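Local coordinates for protein STING-associated CdnE c-di-GMP synthase (Flavobacteriaceae, PDB 6WT8) that makes the cyclic dinucleotide c-di-GMP, which probably serves as the signal for a STING effector in bacterial CBASS defence, at residues G82-F87 against L158-L163; K261-D266 against E344-E349; S61-S66 against M94-I99; Y330-E333 against K338-I341. One frame throughout, in Å; residues are numbered along the deposited sequence.

Interaction 1: residues G82-F87 against L158-L163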
loop_
_atom_site.group_PDB
_atom_site.type_symbol
_atom_site.label_atom_id
_atom_site.label_comp_id
_atom_site.label_asym_id
_atom_site.label_seq_id
_atom_site.Cartn_x
_atom_site.Cartn_y
_atom_site.Cartn_z
ATOM N N GLY A 82 -11.603 20.760 -12.255
ATOM C CA GLY A 82 -11.124 20.817 -10.874
ATOM C C GLY A 82 -12.132 21.403 -9.903
ATOM O O GLY A 82 -12.055 21.141 -8.690
ATOM N N ASN A 83 -13.101 22.160 -10.405
ATOM C CA ASN A 83 -14.136 22.750 -9.577
ATOM C C ASN A 83 -15.091 21.704 -9.027
ATOM O O ASN A 83 -15.919 22.049 -8.180
ATOM C CB ASN A 83 -14.911 23.828 -10.352
ATOM C CG ASN A 83 -15.492 23.302 -11.687
ATOM O OD1 ASN A 83 -14.725 22.770 -12.511
ATOM N ND2 ASN A 83 -16.830 23.437 -11.882
ATOM N N LEU A 84 -15.034 20.466 -9.532
ATOM C CA LEU A 84 -15.942 19.407 -9.084
ATOM C C LEU A 84 -15.261 18.314 -8.282
ATOM O O LEU A 84 -15.960 17.467 -7.710
ATOM C CB LEU A 84 -16.634 18.746 -10.304
ATOM C CG LEU A 84 -17.553 19.710 -11.104
ATOM C CD1 LEU A 84 -18.211 18.890 -12.250
ATOM C CD2 LEU A 84 -18.639 20.302 -10.250
ATOM N N VAL A 85 -13.924 18.297 -8.211
ATOM C CA VAL A 85 -13.222 17.180 -7.611
ATOM C C VAL A 85 -12.027 17.661 -6.788
ATOM O O VAL A 85 -11.459 18.743 -7.010
ATOM C CB VAL A 85 -12.704 16.198 -8.695
ATOM C CG1 VAL A 85 -13.848 15.532 -9.431
ATOM C CG2 VAL A 85 -11.702 16.879 -9.664
ATOM N N ASP A 86 -11.653 16.813 -5.823
ATOM C CA ASP A 86 -10.323 16.813 -5.220
ATOM C C ASP A 86 -9.421 15.787 -5.884
ATOM O O ASP A 86 -9.880 14.760 -6.391
ATOM C CB ASP A 86 -10.400 16.430 -3.751
ATOM C CG ASP A 86 -11.166 17.440 -2.896
ATOM O OD1 ASP A 86 -11.298 18.642 -3.251
ATOM O OD2 ASP A 86 -11.580 17.012 -1.781
ATOM N N PHE A 87 -8.127 16.034 -5.841
ATOM C CA PHE A 87 -7.171 15.093 -6.401
ATOM C C PHE A 87 -6.312 14.496 -5.318
ATOM O O PHE A 87 -5.733 15.224 -4.502
ATOM C CB PHE A 87 -6.271 15.766 -7.436
ATOM C CG PHE A 87 -7.031 16.259 -8.650
ATOM C CD1 PHE A 87 -7.385 15.331 -9.635
ATOM C CD2 PHE A 87 -7.426 17.607 -8.799
ATOM C CE1 PHE A 87 -8.127 15.724 -10.733
ATOM C CE2 PHE A 87 -8.158 17.991 -9.895
ATOM C CZ PHE A 87 -8.517 17.041 -10.842
ATOM N N LEU A 158 -20.595 11.626 -11.079
ATOM C CA LEU A 158 -19.495 10.681 -11.308
ATOM C C LEU A 158 -19.420 10.285 -12.774
ATOM O O LEU A 158 -18.329 10.256 -13.363
ATOM C CB LEU A 158 -19.663 9.450 -10.410
ATOM C CG LEU A 158 -19.346 9.754 -8.938
ATOM C CD1 LEU A 158 -19.882 8.685 -8.015
ATOM C CD2 LEU A 158 -17.826 9.951 -8.714
ATOM N N LYS A 159 -20.571 9.913 -13.377
ATOM C CA LYS A 159 -20.574 9.591 -14.803
ATOM C C LYS A 159 -20.062 10.759 -15.629
ATOM O O LYS A 159 -19.233 10.585 -16.521
ATOM C CB LYS A 159 -22.003 9.184 -15.204
ATOM C CG LYS A 159 -22.091 8.772 -16.646
ATOM C CD LYS A 159 -23.494 8.262 -16.929
ATOM C CE LYS A 159 -23.568 7.867 -18.401
ATOM N NZ LYS A 159 -24.970 7.560 -18.847
ATOM N N TYR A 160 -20.497 11.971 -15.303
ATOM C CA TYR A 160 -20.035 13.162 -16.002
ATOM C C TYR A 160 -18.531 13.326 -15.899
ATOM O O TYR A 160 -17.856 13.577 -16.910
ATOM C CB TYR A 160 -20.764 14.366 -15.406
ATOM C CG TYR A 160 -20.285 15.680 -15.885
ATOM C CD1 TYR A 160 -20.370 16.049 -17.226
ATOM C CD2 TYR A 160 -19.754 16.596 -14.978
ATOM C CE1 TYR A 160 -19.924 17.271 -17.642
ATOM C CE2 TYR A 160 -19.318 17.821 -15.381
ATOM C CZ TYR A 160 -19.392 18.167 -16.704
ATOM O OH TYR A 160 -18.958 19.403 -17.098
ATOM N N VAL A 161 -17.991 13.244 -14.671
ATOM C CA VAL A 161 -16.547 13.412 -14.510
ATOM C C VAL A 161 -15.789 12.306 -15.241
ATOM O O VAL A 161 -14.791 12.571 -15.933
ATOM C CB VAL A 161 -16.199 13.458 -13.014
ATOM C CG1 VAL A 161 -14.695 13.318 -12.813
ATOM C CG2 VAL A 161 -16.662 14.787 -12.420
ATOM N N ARG A 162 -16.279 11.059 -15.173
ATOM C CA ARG A 162 -15.622 9.990 -15.937
ATOM C C ARG A 162 -15.587 10.285 -17.435
ATOM O O ARG A 162 -14.541 10.151 -18.073
ATOM C CB ARG A 162 -16.314 8.661 -15.657
ATOM C CG ARG A 162 -15.903 7.479 -16.624
ATOM C CD ARG A 162 -14.443 7.082 -16.439
ATOM N NE ARG A 162 -14.029 6.185 -17.539
ATOM C CZ ARG A 162 -13.588 4.926 -17.422
ATOM N NH1 ARG A 162 -13.456 4.368 -16.222
ATOM N NH2 ARG A 162 -13.237 4.266 -18.505
ATOM N N LEU A 163 -16.725 10.663 -18.007
ATOM C CA LEU A 163 -16.766 10.871 -19.463
ATOM C C LEU A 163 -16.013 12.131 -19.862
ATOM O O LEU A 163 -15.317 12.143 -20.900
ATOM C CB LEU A 163 -18.232 10.919 -19.968
ATOM C CG LEU A 163 -18.991 9.596 -19.748
ATOM C CD1 LEU A 163 -20.432 9.766 -20.198
ATOM C CD2 LEU A 163 -18.346 8.481 -20.550
#

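Interaction 2: residues K261-D266 against E344-E349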
loop_
_atom_site.group_PDB
_atom_site.type_symbol
_atom_site.label_atom_id
_atom_site.label_comp_id
_atom_site.label_asym_id
_atom_site.label_seq_id
_atom_site.Cartn_x
_atom_site.Cartn_y
_atom_site.Cartn_z
ATOM N N LYS A 261 7.782 -9.096 0.039
ATOM C CA LYS A 261 7.227 -9.048 -1.319
ATOM C C LYS A 261 8.195 -9.656 -2.324
ATOM O O LYS A 261 7.781 -10.419 -3.210
ATOM C CB LYS A 261 6.891 -7.606 -1.702
ATOM C CG LYS A 261 5.646 -7.052 -1.037
ATOM C CD LYS A 261 5.398 -5.663 -1.631
ATOM C CE LYS A 261 4.269 -4.971 -1.003
ATOM N NZ LYS A 261 3.981 -3.784 -1.930
ATOM N N ASN A 262 9.491 -9.382 -2.177
ATOM C CA ASN A 262 10.472 -9.963 -3.089
ATOM C C ASN A 262 10.552 -11.468 -2.896
ATOM O O ASN A 262 10.687 -12.208 -3.877
ATOM C CB ASN A 262 11.859 -9.315 -2.848
ATOM C CG ASN A 262 12.060 -8.056 -3.730
ATOM O OD1 ASN A 262 12.028 -8.167 -4.956
ATOM N ND2 ASN A 262 12.215 -6.874 -3.126
ATOM N N ILE A 263 10.591 -11.934 -1.642
ATOM C CA ILE A 263 10.636 -13.387 -1.406
ATOM C C ILE A 263 9.420 -14.049 -2.038
ATOM O O ILE A 263 9.533 -15.086 -2.693
ATOM C CB ILE A 263 10.689 -13.699 0.099
ATOM C CG1 ILE A 263 11.962 -13.158 0.740
ATOM C CG2 ILE A 263 10.534 -15.203 0.396
ATOM C CD1 ILE A 263 13.206 -13.417 0.029
ATOM N N LYS A 264 8.233 -13.452 -1.857
ATOM C CA LYS A 264 7.046 -14.074 -2.452
ATOM C C LYS A 264 7.150 -14.131 -3.984
ATOM O O LYS A 264 6.778 -15.143 -4.640
ATOM C CB LYS A 264 5.785 -13.295 -2.031
ATOM C CG LYS A 264 4.525 -14.123 -2.357
ATOM C CD LYS A 264 3.270 -13.497 -1.679
ATOM C CE LYS A 264 2.863 -12.185 -2.358
ATOM N NZ LYS A 264 2.009 -12.421 -3.605
ATOM N N TYR A 265 7.654 -13.054 -4.578
ATOM C CA TYR A 265 7.720 -12.927 -6.020
ATOM C C TYR A 265 8.620 -13.999 -6.614
ATOM O O TYR A 265 8.256 -14.625 -7.603
ATOM C CB TYR A 265 8.199 -11.508 -6.379
ATOM C CG TYR A 265 7.989 -11.152 -7.839
ATOM C CD1 TYR A 265 8.914 -11.510 -8.824
ATOM C CD2 TYR A 265 6.856 -10.434 -8.215
ATOM C CE1 TYR A 265 8.682 -11.161 -10.157
ATOM C CE2 TYR A 265 6.632 -10.061 -9.562
ATOM C CZ TYR A 265 7.555 -10.436 -10.493
ATOM O OH TYR A 265 7.318 -10.112 -11.827
ATOM N N ASP A 266 9.740 -14.290 -5.940
ATOM C CA ASP A 266 10.736 -15.246 -6.430
ATOM C C ASP A 266 10.464 -16.666 -5.970
ATOM O O ASP A 266 11.153 -17.596 -6.412
ATOM C CB ASP A 266 12.125 -14.784 -5.958
ATOM C CG ASP A 266 12.657 -13.587 -6.773
ATOM O OD1 ASP A 266 12.290 -13.489 -7.926
ATOM O OD2 ASP A 266 13.413 -12.790 -6.178
ATOM N N GLU A 344 3.237 -20.694 4.779
ATOM C CA GLU A 344 4.184 -21.798 5.007
ATOM C C GLU A 344 5.321 -21.802 3.965
ATOM O O GLU A 344 6.490 -22.010 4.319
ATOM C CB GLU A 344 3.461 -23.150 4.991
ATOM C CG GLU A 344 2.544 -23.340 6.176
ATOM C CD GLU A 344 1.607 -24.549 6.066
ATOM O OE1 GLU A 344 1.869 -25.465 5.246
ATOM O OE2 GLU A 344 0.593 -24.558 6.793
ATOM N N PHE A 345 5.021 -21.608 2.674
ATOM C CA PHE A 345 6.108 -21.541 1.692
ATOM C C PHE A 345 7.005 -20.349 1.950
ATOM O O PHE A 345 8.243 -20.445 1.794
ATOM C CB PHE A 345 5.512 -21.497 0.268
ATOM C CG PHE A 345 5.055 -22.842 -0.234
ATOM C CD1 PHE A 345 5.922 -23.928 -0.204
ATOM C CD2 PHE A 345 3.774 -23.005 -0.743
ATOM C CE1 PHE A 345 5.497 -25.158 -0.738
ATOM C CE2 PHE A 345 3.370 -24.242 -1.271
ATOM C CZ PHE A 345 4.218 -25.305 -1.224
ATOM N N LEU A 346 6.432 -19.212 2.344
ATOM C CA LEU A 346 7.294 -18.058 2.664
ATOM C C LEU A 346 8.182 -18.362 3.860
ATOM O O LEU A 346 9.366 -18.002 3.861
ATOM C CB LEU A 346 6.443 -16.827 2.991
ATOM C CG LEU A 346 5.710 -16.207 1.829
ATOM C CD1 LEU A 346 4.893 -15.029 2.383
ATOM C CD2 LEU A 346 6.663 -15.686 0.748
ATOM N N SER A 347 7.641 -19.008 4.895
ATOM C CA SER A 347 8.462 -19.308 6.059
ATOM C C SER A 347 9.574 -20.285 5.703
ATOM O O SER A 347 10.695 -20.155 6.232
ATOM C CB SER A 347 7.568 -19.820 7.177
ATOM O OG SER A 347 7.181 -21.138 6.910
ATOM N N GLN A 348 9.324 -21.220 4.785
ATOM C CA GLN A 348 10.389 -22.112 4.344
ATOM C C GLN A 348 11.507 -21.359 3.623
ATOM O O GLN A 348 12.696 -21.664 3.820
ATOM C CB GLN A 348 9.776 -23.184 3.437
ATOM C CG GLN A 348 8.892 -24.181 4.209
ATOM C CD GLN A 348 8.069 -25.163 3.295
ATOM O OE1 GLN A 348 7.150 -25.861 3.767
ATOM N NE2 GLN A 348 8.405 -25.208 2.007
ATOM N N GLU A 349 11.165 -20.336 2.824
ATOM C CA GLU A 349 12.208 -19.541 2.194
ATOM C C GLU A 349 13.006 -18.804 3.245
ATOM O O GLU A 349 14.239 -18.762 3.163
ATOM C CB GLU A 349 11.628 -18.498 1.213
ATOM C CG GLU A 349 10.843 -19.110 0.035
ATOM C CD GLU A 349 11.731 -19.887 -0.914
ATOM O OE1 GLU A 349 12.979 -19.768 -0.816
ATOM O OE2 GLU A 349 11.193 -20.690 -1.706
#

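Interaction 3: residues S61-S66 against M94-I99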
loop_
_atom_site.group_PDB
_atom_site.type_symbol
_atom_site.label_atom_id
_atom_site.label_comp_id
_atom_site.label_asym_id
_atom_site.label_seq_id
_atom_site.Cartn_x
_atom_site.Cartn_y
_atom_site.Cartn_z
ATOM N N SER A 61 14.449 7.169 -9.247
ATOM C CA SER A 61 14.005 7.865 -10.451
ATOM C C SER A 61 12.677 7.317 -10.949
ATOM O O SER A 61 11.866 8.081 -11.471
ATOM C CB SER A 61 15.079 7.785 -11.543
ATOM O OG SER A 61 15.106 6.461 -12.098
ATOM N N TYR A 62 12.433 6.001 -10.792
ATOM C CA TYR A 62 11.195 5.427 -11.311
ATOM C C TYR A 62 10.007 5.963 -10.540
ATOM O O TYR A 62 8.973 6.357 -11.112
ATOM C CB TYR A 62 11.252 3.894 -11.190
ATOM C CG TYR A 62 12.344 3.277 -12.033
ATOM C CD1 TYR A 62 12.242 3.219 -13.406
ATOM C CD2 TYR A 62 13.476 2.758 -11.439
ATOM C CE1 TYR A 62 13.277 2.668 -14.183
ATOM C CE2 TYR A 62 14.488 2.176 -12.197
ATOM C CZ TYR A 62 14.396 2.130 -13.553
ATOM O OH TYR A 62 15.475 1.557 -14.250
ATOM N N THR A 63 10.160 5.999 -9.231
ATOM C CA THR A 63 9.115 6.489 -8.343
ATOM C C THR A 63 8.838 7.961 -8.591
ATOM O O THR A 63 7.682 8.396 -8.638
ATOM C CB THR A 63 9.588 6.231 -6.930
ATOM O OG1 THR A 63 9.781 4.804 -6.809
ATOM C CG2 THR A 63 8.590 6.697 -5.880
HETATM N N MSE A 64 9.893 8.751 -8.728
HETATM C CA MSE A 64 9.723 10.160 -8.998
HETATM C C MSE A 64 9.069 10.379 -10.345
HETATM O O MSE A 64 8.125 11.205 -10.457
HETATM C CB MSE A 64 11.074 10.882 -8.966
HETATM C CG MSE A 64 10.918 12.392 -9.205
HETATM SE SE MSE A 64 9.918 13.289 -7.770
HETATM C CE MSE A 64 8.059 13.306 -8.310
ATOM N N ASN A 65 9.508 9.631 -11.360
ATOM C CA ASN A 65 8.903 9.773 -12.683
ATOM C C ASN A 65 7.413 9.458 -12.637
ATOM O O ASN A 65 6.613 10.140 -13.285
ATOM C CB ASN A 65 9.599 8.875 -13.703
ATOM C CG ASN A 65 10.886 9.481 -14.187
ATOM O OD1 ASN A 65 11.074 10.696 -14.102
ATOM N ND2 ASN A 65 11.764 8.655 -14.703
ATOM N N SER A 66 7.015 8.441 -11.863
ATOM C CA SER A 66 5.599 8.096 -11.741
ATOM C C SER A 66 4.809 9.258 -11.172
ATOM O O SER A 66 3.739 9.611 -11.691
ATOM C CB SER A 66 5.444 6.864 -10.851
ATOM O OG SER A 66 4.060 6.477 -10.836
HETATM N N MSE A 94 3.014 5.121 -3.199
HETATM C CA MSE A 94 2.914 6.221 -2.246
HETATM C C MSE A 94 3.518 5.968 -0.862
HETATM O O MSE A 94 3.690 6.906 -0.085
HETATM C CB MSE A 94 1.442 6.629 -2.042
HETATM C CG MSE A 94 0.878 7.352 -3.263
HETATM SE SE MSE A 94 1.795 9.027 -3.696
HETATM C CE MSE A 94 1.207 10.067 -2.230
ATOM N N THR A 95 3.835 4.714 -0.562
ATOM C CA THR A 95 4.671 4.384 0.607
ATOM C C THR A 95 6.040 3.895 0.207
ATOM O O THR A 95 6.803 3.419 1.069
ATOM C CB THR A 95 3.972 3.319 1.461
ATOM O OG1 THR A 95 3.567 2.229 0.644
ATOM C CG2 THR A 95 2.687 3.876 2.154
ATOM N N ASN A 96 6.359 3.933 -1.092
ATOM C CA ASN A 96 7.596 3.371 -1.624
ATOM C C ASN A 96 7.771 1.924 -1.207
ATOM O O ASN A 96 8.924 1.480 -0.975
ATOM C CB ASN A 96 8.831 4.192 -1.189
ATOM C CG ASN A 96 10.070 3.800 -1.976
ATOM O OD1 ASN A 96 9.951 3.452 -3.176
ATOM N ND2 ASN A 96 11.275 3.798 -1.305
ATOM N N THR A 97 6.658 1.158 -1.141
ATOM C CA THR A 97 6.783 -0.258 -0.817
ATOM C C THR A 97 6.565 -1.132 -2.035
ATOM O O THR A 97 6.443 -2.351 -1.905
ATOM C CB THR A 97 5.840 -0.657 0.316
ATOM O OG1 THR A 97 4.507 -0.238 -0.018
ATOM C CG2 THR A 97 6.334 0.016 1.620
ATOM N N HIS A 98 6.525 -0.535 -3.224
ATOM C CA HIS A 98 6.510 -1.346 -4.426
ATOM C C HIS A 98 7.884 -1.981 -4.655
ATOM O O HIS A 98 8.907 -1.517 -4.163
ATOM C CB HIS A 98 6.105 -0.502 -5.650
ATOM C CG HIS A 98 6.995 0.686 -5.898
ATOM N ND1 HIS A 98 7.237 1.633 -4.943
ATOM C CD2 HIS A 98 7.630 1.110 -7.025
ATOM C CE1 HIS A 98 8.028 2.572 -5.436
ATOM N NE2 HIS A 98 8.243 2.301 -6.708
ATOM N N ILE A 99 7.909 -3.064 -5.448
ATOM C CA ILE A 99 9.161 -3.752 -5.761
ATOM C C ILE A 99 9.396 -3.889 -7.259
ATOM O O ILE A 99 10.409 -4.498 -7.670
ATOM C CB ILE A 99 9.255 -5.143 -5.090
ATOM C CG1 ILE A 99 8.136 -6.033 -5.544
ATOM C CG2 ILE A 99 9.219 -4.987 -3.560
ATOM C CD1 ILE A 99 8.479 -7.575 -5.423
HETATM O O HOH W 1 11.709 4.355 -4.985
#

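Interaction 4: residues Y330-E333 against K338-I341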
loop_
_atom_site.group_PDB
_atom_site.type_symbol
_atom_site.label_atom_id
_atom_site.label_comp_id
_atom_site.label_asym_id
_atom_site.label_seq_id
_atom_site.Cartn_x
_atom_site.Cartn_y
_atom_site.Cartn_z
ATOM N N TYR A 330 -10.240 -8.680 9.210
ATOM C CA TYR A 330 -9.280 -9.614 9.783
ATOM C C TYR A 330 -8.673 -10.367 8.618
ATOM O O TYR A 330 -9.408 -11.026 7.879
ATOM C CB TYR A 330 -9.985 -10.567 10.751
ATOM C CG TYR A 330 -10.417 -9.882 12.038
ATOM C CD1 TYR A 330 -9.472 -9.573 12.985
ATOM C CD2 TYR A 330 -11.758 -9.590 12.276
ATOM C CE1 TYR A 330 -9.834 -8.968 14.182
ATOM C CE2 TYR A 330 -12.145 -8.968 13.471
ATOM C CZ TYR A 330 -11.161 -8.674 14.406
ATOM O OH TYR A 330 -11.531 -8.083 15.602
ATOM N N ILE A 331 -7.351 -10.306 8.481
ATOM C CA ILE A 331 -6.743 -10.786 7.223
ATOM C C ILE A 331 -6.718 -12.299 7.105
ATOM O O ILE A 331 -6.477 -12.800 5.995
ATOM C CB ILE A 331 -5.315 -10.245 7.013
ATOM C CG1 ILE A 331 -4.404 -10.579 8.177
ATOM C CG2 ILE A 331 -5.360 -8.748 6.795
ATOM C CD1 ILE A 331 -2.950 -10.454 7.808
ATOM N N PHE A 332 -6.998 -13.046 8.169
ATOM C CA PHE A 332 -7.131 -14.511 8.042
ATOM C C PHE A 332 -8.569 -14.993 8.247
ATOM O O PHE A 332 -8.787 -16.192 8.402
ATOM C CB PHE A 332 -6.184 -15.216 9.005
ATOM C CG PHE A 332 -4.732 -15.048 8.636
ATOM C CD1 PHE A 332 -4.180 -15.830 7.615
ATOM C CD2 PHE A 332 -3.940 -14.074 9.234
ATOM C CE1 PHE A 332 -2.829 -15.686 7.263
ATOM C CE2 PHE A 332 -2.591 -13.899 8.851
ATOM C CZ PHE A 332 -2.044 -14.687 7.849
ATOM N N GLU A 333 -9.560 -14.091 8.236
ATOM C CA GLU A 333 -10.938 -14.521 8.440
ATOM C C GLU A 333 -11.406 -15.419 7.307
ATOM O O GLU A 333 -12.028 -16.474 7.548
ATOM C CB GLU A 333 -11.867 -13.323 8.578
ATOM C CG GLU A 333 -13.285 -13.825 8.886
ATOM C CD GLU A 333 -14.238 -12.730 9.267
ATOM O OE1 GLU A 333 -13.810 -11.566 9.417
ATOM O OE2 GLU A 333 -15.449 -13.033 9.404
ATOM N N LYS A 338 -5.943 -21.561 2.696
ATOM C CA LYS A 338 -5.176 -21.259 1.482
ATOM C C LYS A 338 -4.107 -20.204 1.733
ATOM O O LYS A 338 -2.985 -20.293 1.200
ATOM C CB LYS A 338 -6.120 -20.819 0.375
ATOM C CG LYS A 338 -7.027 -21.976 -0.099
ATOM C CD LYS A 338 -7.985 -21.423 -1.141
ATOM C CE LYS A 338 -8.918 -22.539 -1.542
ATOM N NZ LYS A 338 -9.870 -22.096 -2.630
ATOM N N LYS A 339 -4.418 -19.203 2.552
ATOM C CA LYS A 339 -3.413 -18.198 2.884
ATOM C C LYS A 339 -2.269 -18.837 3.640
ATOM O O LYS A 339 -1.099 -18.521 3.391
ATOM C CB LYS A 339 -4.072 -17.088 3.728
ATOM C CG LYS A 339 -4.960 -16.164 2.883
ATOM C CD LYS A 339 -5.840 -15.267 3.789
ATOM C CE LYS A 339 -6.637 -14.312 2.889
ATOM N NZ LYS A 339 -7.741 -13.564 3.637
ATOM N N LEU A 340 -2.597 -19.757 4.557
ATOM C CA LEU A 340 -1.541 -20.418 5.318
ATOM C C LEU A 340 -0.615 -21.260 4.449
ATOM O O LEU A 340 0.563 -21.406 4.809
ATOM C CB LEU A 340 -2.152 -21.266 6.430
ATOM C CG LEU A 340 -2.703 -20.422 7.583
ATOM C CD1 LEU A 340 -3.334 -21.351 8.642
ATOM C CD2 LEU A 340 -1.585 -19.531 8.218
ATOM N N ILE A 341 -1.088 -21.825 3.334
ATOM C CA ILE A 341 -0.152 -22.521 2.444
ATOM C C ILE A 341 0.923 -21.536 1.991
ATOM O O ILE A 341 2.117 -21.844 1.982
ATOM C CB ILE A 341 -0.874 -23.138 1.244
ATOM C CG1 ILE A 341 -1.784 -24.270 1.762
ATOM C CG2 ILE A 341 0.169 -23.640 0.190
ATOM C CD1 ILE A 341 -1.096 -25.166 2.920
#

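Interaction 1: residues G82-F87 against L158-L163
Leu-84 and Val-85, where the chain enters the first strand of the nucleotidyltransferase sheet, pack against Tyr-160 and Val-161 of helix 154-172. The contact is small and wholly apolar. Leu-84 sends its CD1 methyl to the rim of the Tyr-160 ring, with CD1 3.5 Å from CE2 and lying in the ring plane, so the methyl meets an edge and not a face. The two side chains are nearly at right angles. Tyr-160 is placed for this by its first torsion (chi1 173°), which sets CG opposite the backbone N and carries the ring out to the side where Leu-84 lies. One residue on, Val-85 points at the helix and its CG1 meets both methyls of Val-161, CG1 at 4.1 Å and CG2 at 4.2 Å. That pair is buried, whereas Tyr-160 is exposed and forms the outer margin. Around them, Val-85 also touches Thr-111 of strand 106-112, the antiparallel neighbour of strand 85-90. Val-161 reaches further, touching Gln-109 on that strand, Thr-199 on strand 192-204 and His-81 at the end of helix 60-81, so helix 154-172 is seated across several elements at once.

Interaction 2: residues K261-D266 against E344-E349
Lys-264 on helix 253-266 meets Leu-346 on helix 336-360 through its root, not through its charge. Starting at the backbone, the CD2 methyl of Leu-346 sits 3.6 Å from Lys-264 CA, a close fit to the helix surface. CB of Lys-264 is 3.8 Å from that CD2, and CG is still in touch at 4.1 Å. Past CD the chain turns off: chi3 (71°) and chi4 (83°) swing CE and NZ away from the second helix, and NZ ends on the carbonyl oxygen of Ile-276. The aliphatic base thus serves the helix packing while the buried ammonium finds a partner elsewhere. Next door, Ile-263 CG2 touches the same leucine methyl at 3.9 Å and presses on Glu-349 CB at 3.6 Å, those two side chains running past each other in opposite directions. The carboxylate of Glu-349 is engaged in a salt bridge to Lys-3. The Leu-346 CD2 methyl is thus shared by two consecutive residues of the facing helix. The short helix axes pass 10.0 Å apart at 104°, a near-perpendicular helix-helix crossing, here between two helices of the C-terminal helical part that follows the nucleotidyltransferase core.

Interaction 3: residues S61-S66 against M94-I99
Thr-63 meets His-98 edge-on: its OG1 lies in the plane of the imidazole, and the two side chains approach at a slant. The OG1 to NE2 distance is 2.9 Å, a hydrogen bond in which either atom could be the donor. OG1 is well off the outward direction of NE2, displaced to the CE1 side (OG1 to CE1 3.2 Å), so the bond is not straight on the nitrogen. His-98 reaches it by its first torsion (chi1 58°), the ring tucked between the backbone N and the carbonyl carbon, and this turns the NE2 end toward helix 60-81. On the helix, Thr-63 holds OG1 opposite its own carbonyl carbon and beside the backbone N, facing the loop.

Asn-96 comes in beside this bond without reaching the threonine directly. A water bridges Thr-63 OG1 and Asn-96 OD1, 2.7 Å from each, so the hydroxyl is gripped by the ring nitrogen and the water together. Asn-96 has a left-handed backbone conformation (phi 53°), and its CA lies at the edge of the His-98 ring. A leucine in place of His-98 would remove NE2, and Thr-63 OG1 would probably lose its direct tie to the loop, leaving the water as the remaining link here. Within the loop, Thr-95 OG1 and Thr-97 OG1 share a 2.7 Å hydrogen bond, and Thr-95 OG1 also binds Ser-92 O.

The loop joins strands 85-90 and 106-112. With Ser-92 near its start and Asp-104 near its end, where Ser-66 OG binds the carboxylate, its position and sequence are consistent with the stretch that links the GS and DxD motifs of the nucleotidyltransferase fold.

Interaction 4: residues Y330-E333 against K338-I341
Lys-339 leaves helix 336-360 with chi1 at -75°, CG opposite the carbonyl carbon, and then runs fully extended, which carries its amino group back to the turn at Ile-331 and Phe-332. NZ donates to Ile-331 O at 2.8 Å. The nitrogen approaches at 141° to the C=O bond and stands 39° out of the carbonyl plane, away from a lone pair. Phe-334 O takes a second bond from the same NZ, so two backbone carbonyls grip the ammonium of this buried lysine. The receiving segment is a type I beta turn from Tyr-330 to Glu-333, closed by Glu-333 N on Tyr-330 O, and it lies just ahead of the long C-terminal helix of the helical half. Swapping Lys-339 for an alanine removes the ammonium, which would probably leave Ile-331 O and Phe-334 O without this donor and the turn less firmly tied to the helix. The root of the lysine packs too: Phe-332 CE1 is 4.0 Å from Lys-339 CB, the ring lying obliquely to it. Leu-340 adds its CD2 methyl 4.2 Å from the same CE1, crossing at about a right angle, and both Phe-332 and Leu-340 also touch Ile-312 and Arg-319.

How the interactions relate
Following the chain, the first of these elements is helix 60-81, which is followed after a short connection by strand 85-90. Interaction 3 ties the early part of that helix to the loop beyond the strand, and interaction 1 ties the strand's start to helix 154-172, so the two loops cross along the chain, their centres 26 Å apart. Interaction 2 opens later, when both have closed, and spans from helix 253-266 to helix 336-360. Interaction 4 falls within that span, a short closure at the start of the same last helix. Among the places where the catalytic and helical halves meet, Lys-261 NZ binds Thr-97 O and Ile-99 packs on helix 253-266, joining interactions 2 and 3.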